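Local coordinates for protein cyclic nucleotide-gated potassium channel mll3241 (PDB 4MUV) that conducts potassium ions as a homotetrameric membrane channel activated by cAMP, the part here being its cytoplasmic cyclic nucleotide-binding domain with cGMP bound, at residues G8-N13 against I34-R39; L38-V43 against S105-H110; V20-K25 against M59-E64. The protein carries 3 engineered substitutions. All blocks are in the same frame, centred on the assembly; numbering follows the deposited sequence.

Contact 1: residues G8-N13 against I34-R39; sequences GDFVRN and IVRALR. With NA (sodium ion), chain D.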
loop_
_atom_site.group_PDB
_atom_site.type_symbol
_atom_site.label_atom_id
_atom_site.label_comp_id
_atom_site.label_asym_id
_atom_site.label_seq_id
_atom_site.Cartn_x
_atom_site.Cartn_y
_atom_site.Cartn_z
ATOM N N GLY A 8 -5.698 -11.648 -14.502
ATOM C CA GLY A 8 -6.543 -11.026 -13.501
ATOM C C GLY A 8 -5.796 -10.052 -12.608
ATOM O O GLY A 8 -6.355 -9.044 -12.220
ATOM N N ASP A 9 -4.555 -10.374 -12.267
ATOM C CA ASP A 9 -3.744 -9.544 -11.374
ATOM C C ASP A 9 -3.309 -8.242 -12.017
ATOM O O ASP A 9 -2.996 -7.294 -11.298
ATOM C CB ASP A 9 -2.504 -10.312 -10.917
ATOM C CG ASP A 9 -2.788 -11.306 -9.813
ATOM O OD1 ASP A 9 -3.909 -11.315 -9.245
ATOM O OD2 ASP A 9 -1.846 -12.076 -9.481
ATOM N N PHE A 10 -3.310 -8.171 -13.352
ATOM C CA PHE A 10 -2.770 -7.036 -14.110
ATOM C C PHE A 10 -3.796 -6.188 -14.833
ATOM O O PHE A 10 -3.532 -5.019 -15.086
ATOM C CB PHE A 10 -1.739 -7.531 -15.130
ATOM C CG PHE A 10 -1.027 -6.422 -15.854
ATOM C CD1 PHE A 10 -0.033 -5.703 -15.233
ATOM C CD2 PHE A 10 -1.371 -6.091 -17.156
ATOM C CE1 PHE A 10 0.621 -4.679 -15.907
ATOM C CE2 PHE A 10 -0.736 -5.064 -17.825
ATOM C CZ PHE A 10 0.269 -4.365 -17.210
ATOM N N VAL A 11 -4.931 -6.774 -15.205
ATOM C CA VAL A 11 -5.842 -6.167 -16.183
ATOM C C VAL A 11 -6.307 -4.724 -15.860
ATOM O O VAL A 11 -6.585 -3.942 -16.766
ATOM C CB VAL A 11 -7.092 -7.096 -16.373
ATOM C CG1 VAL A 11 -7.952 -7.196 -15.113
ATOM C CG2 VAL A 11 -7.944 -6.653 -17.519
ATOM N N ARG A 12 -6.391 -4.400 -14.574
ATOM C CA ARG A 12 -6.847 -3.102 -14.078
ATOM C C ARG A 12 -5.683 -2.184 -13.701
ATOM O O ARG A 12 -5.880 -0.991 -13.429
ATOM C CB ARG A 12 -7.701 -3.275 -12.792
ATOM C CG ARG A 12 -8.789 -4.376 -12.821
ATOM C CD ARG A 12 -9.502 -4.443 -11.457
ATOM N NE ARG A 12 -10.050 -3.132 -11.136
ATOM C CZ ARG A 12 -10.442 -2.686 -9.935
ATOM N NH1 ARG A 12 -10.310 -3.423 -8.826
ATOM N NH2 ARG A 12 -10.952 -1.457 -9.842
ATOM N N ASN A 13 -4.465 -2.701 -13.651
ATOM C CA ASN A 13 -3.423 -2.002 -12.903
ATOM C C ASN A 13 -3.028 -0.666 -13.490
ATOM O O ASN A 13 -2.893 0.309 -12.760
ATOM C CB ASN A 13 -2.173 -2.842 -12.803
ATOM C CG ASN A 13 -2.302 -4.001 -11.885
ATOM O OD1 ASN A 13 -3.362 -4.277 -11.362
ATOM N ND2 ASN A 13 -1.205 -4.717 -11.698
ATOM N N ILE A 34 7.121 -1.684 -11.786
ATOM C CA ILE A 34 6.341 -1.791 -10.569
ATOM C C ILE A 34 4.891 -2.138 -10.882
ATOM O O ILE A 34 4.302 -2.987 -10.213
ATOM C CB ILE A 34 6.493 -0.529 -9.748
ATOM C CG1 ILE A 34 7.933 -0.437 -9.215
ATOM C CG2 ILE A 34 5.476 -0.497 -8.614
ATOM C CD1 ILE A 34 8.321 -1.542 -8.167
ATOM N N VAL A 35 4.324 -1.534 -11.912
ATOM C CA VAL A 35 2.934 -1.819 -12.245
ATOM C C VAL A 35 2.712 -3.283 -12.634
ATOM O O VAL A 35 1.697 -3.871 -12.284
ATOM C CB VAL A 35 2.385 -0.833 -13.273
ATOM C CG1 VAL A 35 0.945 -1.200 -13.633
ATOM C CG2 VAL A 35 2.390 0.555 -12.684
ATOM N N ARG A 36 3.681 -3.891 -13.303
ATOM C CA ARG A 36 3.598 -5.305 -13.623
ATOM C C ARG A 36 3.600 -6.180 -12.366
ATOM O O ARG A 36 3.062 -7.289 -12.381
ATOM C CB ARG A 36 4.760 -5.726 -14.521
ATOM C CG ARG A 36 4.753 -5.145 -15.889
ATOM C CD ARG A 36 5.822 -5.843 -16.738
ATOM N NE ARG A 36 6.237 -5.054 -17.899
ATOM C CZ ARG A 36 5.495 -4.868 -18.990
ATOM N NH1 ARG A 36 4.295 -5.429 -19.086
ATOM N NH2 ARG A 36 5.961 -4.139 -20.004
ATOM N N ALA A 37 4.231 -5.700 -11.301
ATOM C CA ALA A 37 4.347 -6.462 -10.071
ATOM C C ALA A 37 3.171 -6.253 -9.143
ATOM O O ALA A 37 2.901 -7.086 -8.272
ATOM C CB ALA A 37 5.622 -6.091 -9.369
ATOM N N LEU A 38 2.463 -5.138 -9.298
ATOM C CA LEU A 38 1.321 -4.840 -8.456
ATOM C C LEU A 38 0.203 -5.815 -8.743
ATOM O O LEU A 38 0.130 -6.373 -9.833
ATOM C CB LEU A 38 0.800 -3.429 -8.707
ATOM C CG LEU A 38 1.688 -2.289 -8.241
ATOM C CD1 LEU A 38 1.193 -0.961 -8.794
ATOM C CD2 LEU A 38 1.752 -2.243 -6.740
ATOM N N ARG A 39 -0.686 -5.993 -7.776
ATOM C CA ARG A 39 -1.876 -6.799 -7.969
ATOM C C ARG A 39 -3.080 -5.998 -7.501
ATOM O O ARG A 39 -3.152 -5.605 -6.357
ATOM C CB ARG A 39 -1.750 -8.130 -7.226
ATOM C CG ARG A 39 -0.550 -8.981 -7.656
ATOM C CD ARG A 39 -0.437 -10.248 -6.827
ATOM N NE ARG A 39 0.788 -10.981 -7.112
ATOM C CZ ARG A 39 1.112 -12.123 -6.508
ATOM N NH1 ARG A 39 0.293 -12.653 -5.596
ATOM N NH2 ARG A 39 2.246 -12.738 -6.816
HETATM NA NA NA D . -2.121 -13.753 -7.359
HETATM O O HOH W 1 -0.448 -15.997 -7.247
#
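Asn13 reaches over to Val35 and Leu38 and holds both of their carbonyl oxygens with one amide nitrogen. From ND2 the bond to Val35 O is 3.1 Å and fairly straight at 157°, lies in the amide plane and meets the carbonyl nearly along the C=O axis. The bond from ND2 to Leu38 O is shorter, 2.8 Å, but more bent, with the donor above the carbonyl plane. A weak third bond runs from ND2 back to Asp9 O, so the amide is fixed between the two segments. Chi1 of -72° sets Asn13 CG beside the backbone N, equally near both carbonyl oxygens.

The charged part is Asp9 beside Arg39. The two side chains run the same way, carboxylate and guanidinium planes only 13° apart, and Asp9 OD2 comes within 3.5 Å of Arg39 CD. The same OD2 binds the sodium ion at 2.7 Å, and a water is a second ligand, while OD1 makes a salt bridge to Arg41.

Packing contacts make up the rest. Asn13 CB rests 3.6 Å from Val35 CG1, and Phe10 CE1 approaches Arg36 CA at 3.8 Å. A polar atom, Val35 O, lies at the edge of the Phe10 ring near its plane.

The contact thus joins the turn between helices 2-10 and 13-17 to the passage from helix 28-37 into strand 39-43. Val35 also packs on Trp14 and Val17 of helix 13-17, and Leu38 on strand 104-110.

Contact 2: residues L38-V43 against S105-H110; sequences LRARTV and SLLSLH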
loop_
_atom_site.group_PDB
_atom_site.type_symbol
_atom_site.label_atom_id
_atom_site.label_comp_id
_atom_site.label_asym_id
_atom_site.label_seq_id
_atom_site.Cartn_x
_atom_site.Cartn_y
_atom_site.Cartn_z
ATOM N N LEU A 38 2.463 -5.138 -9.298
ATOM C CA LEU A 38 1.321 -4.840 -8.456
ATOM C C LEU A 38 0.203 -5.815 -8.743
ATOM O O LEU A 38 0.130 -6.373 -9.833
ATOM C CB LEU A 38 0.800 -3.429 -8.707
ATOM C CG LEU A 38 1.688 -2.289 -8.241
ATOM C CD1 LEU A 38 1.193 -0.961 -8.794
ATOM C CD2 LEU A 38 1.752 -2.243 -6.740
ATOM N N ARG A 39 -0.686 -5.993 -7.776
ATOM C CA ARG A 39 -1.876 -6.799 -7.969
ATOM C C ARG A 39 -3.080 -5.998 -7.501
ATOM O O ARG A 39 -3.152 -5.605 -6.357
ATOM C CB ARG A 39 -1.750 -8.130 -7.226
ATOM C CG ARG A 39 -0.550 -8.981 -7.656
ATOM C CD ARG A 39 -0.437 -10.248 -6.827
ATOM N NE ARG A 39 0.788 -10.981 -7.112
ATOM C CZ ARG A 39 1.112 -12.123 -6.508
ATOM N NH1 ARG A 39 0.293 -12.653 -5.596
ATOM N NH2 ARG A 39 2.246 -12.738 -6.816
ATOM N N ALA A 40 -4.045 -5.749 -8.385
ATOM C CA ALA A 40 -5.219 -4.992 -7.986
ATOM C C ALA A 40 -6.202 -5.898 -7.258
ATOM O O ALA A 40 -6.454 -7.024 -7.678
ATOM C CB ALA A 40 -5.876 -4.316 -9.190
ATOM N N ARG A 41 -6.759 -5.375 -6.173
ATOM C CA ARG A 41 -7.678 -6.096 -5.313
ATOM C C ARG A 41 -8.798 -5.182 -4.876
ATOM O O ARG A 41 -8.548 -4.065 -4.491
ATOM C CB ARG A 41 -6.950 -6.556 -4.042
ATOM C CG ARG A 41 -5.735 -7.444 -4.293
ATOM C CD ARG A 41 -6.244 -8.779 -4.770
ATOM N NE ARG A 41 -5.224 -9.804 -5.048
ATOM C CZ ARG A 41 -4.789 -10.161 -6.259
ATOM N NH1 ARG A 41 -5.195 -9.530 -7.353
ATOM N NH2 ARG A 41 -3.943 -11.193 -6.378
ATOM N N THR A 42 -10.025 -5.681 -4.882
ATOM C CA THR A 42 -11.140 -4.980 -4.280
ATOM C C THR A 42 -11.560 -5.700 -3.003
ATOM O O THR A 42 -11.664 -6.932 -2.964
ATOM C CB THR A 42 -12.302 -4.846 -5.269
ATOM O OG1 THR A 42 -11.882 -4.058 -6.385
ATOM C CG2 THR A 42 -13.499 -4.160 -4.639
ATOM N N VAL A 43 -11.757 -4.923 -1.948
ATOM C CA VAL A 43 -12.100 -5.432 -0.620
ATOM C C VAL A 43 -13.462 -4.887 -0.192
ATOM O O VAL A 43 -13.682 -3.687 -0.270
ATOM C CB VAL A 43 -11.002 -5.042 0.414
ATOM C CG1 VAL A 43 -11.348 -5.557 1.802
ATOM C CG2 VAL A 43 -9.661 -5.583 -0.018
ATOM N N SER A 105 -10.742 -0.296 -3.660
ATOM C CA SER A 105 -9.777 -0.880 -4.593
ATOM C C SER A 105 -8.400 -0.475 -4.172
ATOM O O SER A 105 -8.125 0.705 -3.887
ATOM C CB SER A 105 -9.984 -0.456 -6.059
ATOM O OG SER A 105 -11.205 -0.972 -6.499
ATOM N N LEU A 106 -7.537 -1.478 -4.153
ATOM C CA LEU A 106 -6.158 -1.365 -3.725
ATOM C C LEU A 106 -5.246 -1.907 -4.803
ATOM O O LEU A 106 -5.602 -2.836 -5.511
ATOM C CB LEU A 106 -5.939 -2.234 -2.479
ATOM C CG LEU A 106 -6.855 -2.045 -1.298
ATOM C CD1 LEU A 106 -6.616 -3.089 -0.221
ATOM C CD2 LEU A 106 -6.689 -0.661 -0.727
ATOM N N LEU A 107 -4.049 -1.351 -4.884
ATOM C CA LEU A 107 -2.934 -1.974 -5.595
ATOM C C LEU A 107 -1.978 -2.516 -4.529
ATOM O O LEU A 107 -1.425 -1.759 -3.734
ATOM C CB LEU A 107 -2.235 -0.976 -6.526
ATOM C CG LEU A 107 -3.102 -0.453 -7.670
ATOM C CD1 LEU A 107 -2.428 0.707 -8.359
ATOM C CD2 LEU A 107 -3.367 -1.553 -8.676
ATOM N N SER A 108 -1.809 -3.838 -4.522
ATOM C CA SER A 108 -0.959 -4.542 -3.561
ATOM C C SER A 108 0.445 -4.703 -4.097
ATOM O O SER A 108 0.610 -5.141 -5.233
ATOM C CB SER A 108 -1.556 -5.927 -3.275
ATOM O OG SER A 108 -0.772 -6.665 -2.358
ATOM N N LEU A 109 1.424 -4.376 -3.272
ATOM C CA LEU A 109 2.826 -4.466 -3.620
ATOM C C LEU A 109 3.504 -5.396 -2.628
ATOM O O LEU A 109 3.557 -5.111 -1.430
ATOM C CB LEU A 109 3.458 -3.084 -3.522
ATOM C CG LEU A 109 4.931 -2.979 -3.904
ATOM C CD1 LEU A 109 5.081 -3.239 -5.394
ATOM C CD2 LEU A 109 5.499 -1.608 -3.546
ATOM N N HIS A 110 3.995 -6.528 -3.119
ATOM C CA HIS A 110 4.654 -7.490 -2.255
ATOM C C HIS A 110 6.014 -6.971 -1.800
ATOM O O HIS A 110 6.639 -6.142 -2.448
ATOM C CB HIS A 110 4.787 -8.820 -2.967
ATOM C CG HIS A 110 3.524 -9.622 -2.986
ATOM N ND1 HIS A 110 2.280 -9.076 -3.236
ATOM C CD2 HIS A 110 3.319 -10.944 -2.797
ATOM C CE1 HIS A 110 1.367 -10.029 -3.207
ATOM N NE2 HIS A 110 1.971 -11.170 -2.936
#
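Leu38 drives its forked end between Leu107 and Leu109. CD1 touches Leu107 CD1 at 4.0 Å, and Leu38 CD2 lies against both CB and CD1 of Leu109, 3.7 Å from each. Leu107 in turn splits its own branches: while CD1 goes to Leu38, CD2 leans on the small bump of Ala40 CB, 3.8 Å away. Leu16 of helix 13-17 covers Ala40 and Leu107, and helix 111-120 covers Leu109. On the opposite face Val43 CG2 fits against Leu106 CD1, and Ile49 packs on both residues.

Farther along that face, the extended Arg39 crosses His110 at about a right angle. His110 NE2 sits over one face of the guanidinium, 3.5 Å from Arg39 NH1 and toward the rim; the angle is too poor for a hydrogen bond. Arg41 bends toward Arg39, chi2 of -71° turning CD, and Arg39 CB lies over one face of its guanidinium.

Beneath the side chains, strands 39-43 and 104-110 form an antiparallel ladder in the beta-roll of the cyclic nucleotide-binding domain. Arg39 with Ser108 and Arg41 with Leu106 are the hydrogen-bonded pairs, each with two backbone bonds. At Thr42, OG1 donates to Ser105 OG at 3.2 Å, and that hydroxyl is also hydrogen-bonded to Glu64.

Chemically the ladder is two-sided: Ala40 and Leu107 pack against helix 13-17, whereas Arg39 and Arg41, standing with Leu106 and Ser108, would concentrate positive charge near Asp9.

Contact 3: residues V20-K25 against M59-E64; sequences VPLFQK and MFFVVE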
loop_
_atom_site.group_PDB
_atom_site.type_symbol
_atom_site.label_atom_id
_atom_site.label_comp_id
_atom_site.label_asym_id
_atom_site.label_seq_id
_atom_site.Cartn_x
_atom_site.Cartn_y
_atom_site.Cartn_z
ATOM N N VAL A 20 -2.216 7.276 -8.145
ATOM C CA VAL A 20 -1.170 7.196 -7.112
ATOM C C VAL A 20 -0.129 8.285 -7.326
ATOM O O VAL A 20 0.799 8.092 -8.092
ATOM C CB VAL A 20 -0.471 5.809 -7.114
ATOM C CG1 VAL A 20 0.568 5.716 -5.973
ATOM C CG2 VAL A 20 -1.499 4.706 -6.960
ATOM N N PRO A 21 -0.259 9.410 -6.602
ATOM C CA PRO A 21 0.675 10.514 -6.827
ATOM C C PRO A 21 2.120 10.133 -6.607
ATOM O O PRO A 21 2.998 10.662 -7.283
ATOM C CB PRO A 21 0.259 11.541 -5.773
ATOM C CG PRO A 21 -1.157 11.271 -5.534
ATOM C CD PRO A 21 -1.297 9.784 -5.627
ATOM N N LEU A 22 2.367 9.230 -5.672
ATOM C CA LEU A 22 3.725 8.826 -5.370
ATOM C C LEU A 22 4.475 8.398 -6.624
ATOM O O LEU A 22 5.674 8.636 -6.743
ATOM C CB LEU A 22 3.733 7.682 -4.349
ATOM C CG LEU A 22 5.092 7.303 -3.771
ATOM C CD1 LEU A 22 5.668 8.471 -2.950
ATOM C CD2 LEU A 22 4.949 6.065 -2.886
ATOM N N PHE A 23 3.760 7.779 -7.556
ATOM C CA PHE A 23 4.408 7.163 -8.715
ATOM C C PHE A 23 4.543 8.101 -9.897
ATOM O O PHE A 23 5.178 7.746 -10.877
ATOM C CB PHE A 23 3.662 5.905 -9.138
ATOM C CG PHE A 23 3.718 4.769 -8.119
ATOM C CD1 PHE A 23 4.729 4.696 -7.170
ATOM C CD2 PHE A 23 2.754 3.788 -8.130
ATOM C CE1 PHE A 23 4.782 3.658 -6.234
ATOM C CE2 PHE A 23 2.775 2.741 -7.207
ATOM C CZ PHE A 23 3.795 2.673 -6.251
ATOM N N GLN A 24 3.946 9.285 -9.814
ATOM C CA GLN A 24 4.234 10.343 -10.772
ATOM C C GLN A 24 5.730 10.639 -10.531
ATOM O O GLN A 24 6.437 11.111 -11.393
ATOM C CB GLN A 24 3.383 11.578 -10.460
ATOM C CG GLN A 24 2.716 12.267 -11.615
ATOM C CD GLN A 24 1.966 13.511 -11.177
ATOM O OE1 GLN A 24 2.343 14.179 -10.205
ATOM N NE2 GLN A 24 0.887 13.819 -11.877
ATOM N N LYS A 25 6.209 10.323 -9.333
ATOM C CA LYS A 25 7.601 10.573 -8.989
ATOM C C LYS A 25 8.627 9.634 -9.657
ATOM O O LYS A 25 9.822 9.756 -9.369
ATOM C CB LYS A 25 7.774 10.591 -7.467
ATOM C CG LYS A 25 7.024 11.746 -6.826
ATOM C CD LYS A 25 7.002 11.635 -5.315
ATOM C CE LYS A 25 6.117 12.705 -4.703
ATOM N NZ LYS A 25 5.666 12.332 -3.336
ATOM N N MET A 59 2.401 -4.162 0.981
ATOM C CA MET A 59 1.728 -2.903 1.303
ATOM C C MET A 59 0.723 -2.600 0.204
ATOM O O MET A 59 0.618 -3.344 -0.781
ATOM C CB MET A 59 2.702 -1.746 1.520
ATOM C CG MET A 59 3.438 -1.334 0.272
ATOM S SD MET A 59 4.284 0.251 0.419
ATOM C CE MET A 59 2.881 1.353 0.539
ATOM N N PHE A 60 -0.036 -1.528 0.397
ATOM C CA PHE A 60 -1.227 -1.276 -0.399
ATOM C C PHE A 60 -1.339 0.205 -0.733
ATOM O O PHE A 60 -1.118 1.072 0.129
ATOM C CB PHE A 60 -2.472 -1.669 0.369
ATOM C CG PHE A 60 -2.482 -3.096 0.833
ATOM C CD1 PHE A 60 -3.012 -4.088 0.028
ATOM C CD2 PHE A 60 -2.006 -3.433 2.080
ATOM C CE1 PHE A 60 -3.044 -5.403 0.442
ATOM C CE2 PHE A 60 -2.031 -4.756 2.512
ATOM C CZ PHE A 60 -2.552 -5.739 1.688
ATOM N N PHE A 61 -1.702 0.494 -1.987
ATOM C CA PHE A 61 -2.012 1.843 -2.462
ATOM C C PHE A 61 -3.505 1.915 -2.677
ATOM O O PHE A 61 -4.079 1.120 -3.407
ATOM C CB PHE A 61 -1.246 2.129 -3.751
ATOM C CG PHE A 61 0.225 2.056 -3.545
ATOM C CD1 PHE A 61 0.888 0.853 -3.635
ATOM C CD2 PHE A 61 0.938 3.186 -3.183
ATOM C CE1 PHE A 61 2.234 0.786 -3.396
ATOM C CE2 PHE A 61 2.288 3.111 -2.920
ATOM C CZ PHE A 61 2.936 1.909 -3.033
ATOM N N VAL A 62 -4.155 2.879 -2.020
ATOM C CA VAL A 62 -5.604 3.043 -2.179
ATOM C C VAL A 62 -5.878 3.775 -3.487
ATOM O O VAL A 62 -5.304 4.836 -3.748
ATOM C CB VAL A 62 -6.221 3.849 -1.022
ATOM C CG1 VAL A 62 -7.712 3.978 -1.184
ATOM C CG2 VAL A 62 -5.898 3.201 0.317
ATOM N N VAL A 63 -6.744 3.209 -4.329
ATOM C CA VAL A 63 -7.004 3.810 -5.630
ATOM C C VAL A 63 -8.464 4.132 -5.889
ATOM O O VAL A 63 -8.718 4.949 -6.759
ATOM C CB VAL A 63 -6.313 2.997 -6.790
ATOM C CG1 VAL A 63 -4.786 3.159 -6.736
ATOM C CG2 VAL A 63 -6.664 1.546 -6.760
ATOM N N GLU A 64 -9.391 3.517 -5.150
ATOM C CA GLU A 64 -10.827 3.842 -5.203
ATOM C C GLU A 64 -11.405 3.516 -3.833
ATOM O O GLU A 64 -11.039 2.501 -3.241
ATOM C CB GLU A 64 -11.589 2.999 -6.250
ATOM C CG GLU A 64 -11.047 3.033 -7.687
ATOM C CD GLU A 64 -11.795 2.107 -8.635
ATOM O OE1 GLU A 64 -12.177 0.979 -8.238
ATOM O OE2 GLU A 64 -11.978 2.491 -9.795
#
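Phe23 turns its edge onto one face of Phe61, an edge-to-face pair with ring centroids 4.8 Å apart and planes at 52°. The touching atom is Phe23 CZ, which stands above the Phe61 ring toward its rim and comes 3.4 Å from Phe61 CZ. At the edge of Phe61, near the ring plane, lies Leu22 CD2, 4.0 Å from Phe61 CE2. Val20 CG1 approaches the same ring obliquely, 3.8 Å from Phe61 CD2. This methyl does double duty, since it also lies over one face of Phe23, 3.6 Å above the ring and toward its rim. A single valine branch therefore fills the angle between the two phenyl groups. It gets there because CG1 is anti to the backbone N, chi1 -177°, which leaves Val20 CG2 to turn to Val63, where CG1 meets it at 3.6 Å.

Residues 20-25 lie in the loop between helices 13-17 and 28-37, with helical backbone angles at 21-24. Their backbone bonds from Phe23 N to Val20 O and from Gln24 N to Pro21 O each span three residues, consistent with the 3-10 element of the N3A motif (helix, 3-10 loop, helix) that packs on the beta-roll in cyclic nucleotide-binding domains. Strand 58-64 supplies the roll side, and it ends in a classic beta bulge in which Val63 and Glu64 both face Ser105.

All five touching residues are buried, and the contact is wholly apolar. Leu22 also packs against Ile127 and Phe128 of helix 122-139, the helix that carries the nucleotide-binding Arg135, and against Phe82 of the roll. Phe23 also touches Val17 of helix 13-17, while the side chain of Phe61 is about 10 Å from the bound cGMP.

How the contacts relate
Starting at the N terminus, contact 1 closes a short loop, bringing the end of helix 2-10 and the residues after it onto the end of helix 28-37 and the start of strand 39-43. Inside that loop lies 20-25, whose partner 59-64 is beyond it, so contact 3 crosses contact 1 and ties the N-terminal helices to the beta-roll. Contact 2 picks up at Leu38 and Arg39, where contact 1 ends, and closes the longest loop, to 105-110; it crosses contact 3 as well. Strand 104-110 lies between strands 39-43 and 58-64, so contacts 2 and 3 share a sheet. A salt bridge from Arg12 to Glu64 links contacts 1 and 3.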